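Side-chain contact in acetyltransferase, GNAT family (Enterococcus faecalis, PDB 1U6M), which probably transfers an acyl group, most likely acetyl from acetyl-CoA, to an acceptor substrate: residues 67-72 with 127-132. Numbering follows the deposited sequence.
Sequences EVAGIA and MGIGSK. With SO4 (sulfate ion), chain E.
The carbonyl O of G128, the residue just before I129, receives K132 N at 3.1 Å and closes the first turn of helix 129-135, with G128 as its N-cap. At G128 phi is positive (77°), a conformation that glycine takes easily. A sulfate lies at this end of the helix, weakly bonded by the backbone N of G130 and also hydrogen-bonded by NH2 of R125. The ion is poorly shaped in the model, its oxygens sitting too close together for a true sulfate; its exact bond geometry is therefore doubtful, and it serves only to mark the site.

From the first turn of the helix, I129 turns its side chain onto strand 67-76. CG2 stands anti to the backbone N, and CG1 lies beside that N (chi1 -66°), with CD1 extended beyond it. The two branches meet different residues of the strand: CD1 touches A69 CB methyl to methyl at 3.7 Å, while CG2 comes over the backbone of G70, 4.2 Å from its CA.

In GNAT enzymes the R-x-x-G-x-G signature, here starting at R125, leads into this helix and wraps the pyrophosphate of acetyl-CoA; the sulfate, probably from the crystallisation liquor, is consistent with that site. The strand facing I129 carries a classic beta bulge: A69 and G70 both pair with Y62 on strand 59-64, and A69 has near-helical backbone angles. The bulge sets A69 CB on the helix side, and G70, next along, presents bare backbone to I129. F124 touches both A69 and I129, and Y62 also packs against I129.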
# COMPACT_ATOMS: atom_id res chain seq x y z
N GLU A 67 -18.24 4.82 5.45
CA GLU A 67 -17.02 5.01 6.18
C GLU A 67 -15.91 4.22 5.46
O GLU A 67 -16.17 3.12 4.98
CB GLU A 67 -17.26 4.43 7.56
CG GLU A 67 -16.08 4.39 8.47
CD GLU A 67 -16.46 4.87 9.83
OE1 GLU A 67 -16.09 6.02 10.18
OE2 GLU A 67 -17.19 4.11 10.52
N VAL A 68 -14.69 4.76 5.39
CA VAL A 68 -13.49 4.07 4.87
C VAL A 68 -13.16 2.79 5.65
O VAL A 68 -12.73 2.87 6.81
CB VAL A 68 -12.26 5.01 4.77
CG1 VAL A 68 -11.03 4.26 4.20
CG2 VAL A 68 -12.58 6.24 3.88
N ALA A 69 -13.38 1.62 5.04
CA ALA A 69 -13.24 0.35 5.75
C ALA A 69 -11.93 -0.38 5.41
O ALA A 69 -11.48 -1.26 6.17
CB ALA A 69 -14.44 -0.52 5.50
N GLY A 70 -11.35 -0.04 4.26
CA GLY A 70 -10.16 -0.72 3.70
C GLY A 70 -9.67 0.11 2.49
O GLY A 70 -10.44 0.87 1.87
N ILE A 71 -8.38 -0.03 2.19
CA ILE A 71 -7.76 0.63 1.06
C ILE A 71 -6.88 -0.38 0.31
O ILE A 71 -6.34 -1.29 0.91
CB ILE A 71 -6.92 1.87 1.52
CG1 ILE A 71 -5.71 1.47 2.40
CG2 ILE A 71 -7.85 2.94 2.15
CD1 ILE A 71 -4.89 2.69 2.91
N ALA A 72 -6.76 -0.21 -0.99
CA ALA A 72 -5.84 -0.96 -1.82
C ALA A 72 -4.95 0.11 -2.39
O ALA A 72 -5.46 1.11 -2.95
CB ALA A 72 -6.57 -1.65 -2.95
N MET A 127 -15.07 -9.57 6.97
CA MET A 127 -16.19 -9.20 6.07
C MET A 127 -15.88 -9.29 4.58
O MET A 127 -16.64 -8.81 3.78
CB MET A 127 -16.76 -7.83 6.39
CG MET A 127 -17.08 -7.58 7.87
SD MET A 127 -17.46 -5.88 8.34
CE MET A 127 -18.20 -5.20 6.95
N GLY A 128 -14.82 -9.97 4.17
CA GLY A 128 -14.60 -10.04 2.71
C GLY A 128 -14.00 -8.80 2.00
O GLY A 128 -13.87 -8.82 0.78
N ILE A 129 -13.62 -7.74 2.73
CA ILE A 129 -13.24 -6.44 2.12
C ILE A 129 -11.92 -6.49 1.33
O ILE A 129 -11.86 -5.99 0.20
CB ILE A 129 -13.26 -5.30 3.14
CG1 ILE A 129 -14.72 -5.09 3.59
CG2 ILE A 129 -12.58 -3.97 2.55
CD1 ILE A 129 -14.93 -4.12 4.75
N GLY A 130 -10.91 -7.16 1.88
CA GLY A 130 -9.63 -7.28 1.21
C GLY A 130 -9.74 -7.99 -0.12
O GLY A 130 -9.10 -7.62 -1.11
N SER A 131 -10.59 -9.01 -0.13
CA SER A 131 -10.69 -9.87 -1.25
C SER A 131 -11.50 -9.17 -2.29
O SER A 131 -11.20 -9.32 -3.46
CB SER A 131 -11.23 -11.25 -0.84
OG SER A 131 -12.02 -11.80 -1.91
N LYS A 132 -12.48 -8.36 -1.90
CA LYS A 132 -13.17 -7.49 -2.89
C LYS A 132 -12.36 -6.33 -3.46
O LYS A 132 -12.56 -5.96 -4.59
CB LYS A 132 -14.39 -6.82 -2.27
CG LYS A 132 -15.44 -7.73 -1.86
CD LYS A 132 -16.56 -6.85 -1.32
CE LYS A 132 -17.44 -6.38 -2.47
NZ LYS A 132 -18.87 -6.46 -1.99
O2 SO4 E . -9.26 -9.00 5.55
O3 SO4 E . -10.82 -9.06 4.59
O4 SO4 E . -10.57 -9.22 6.24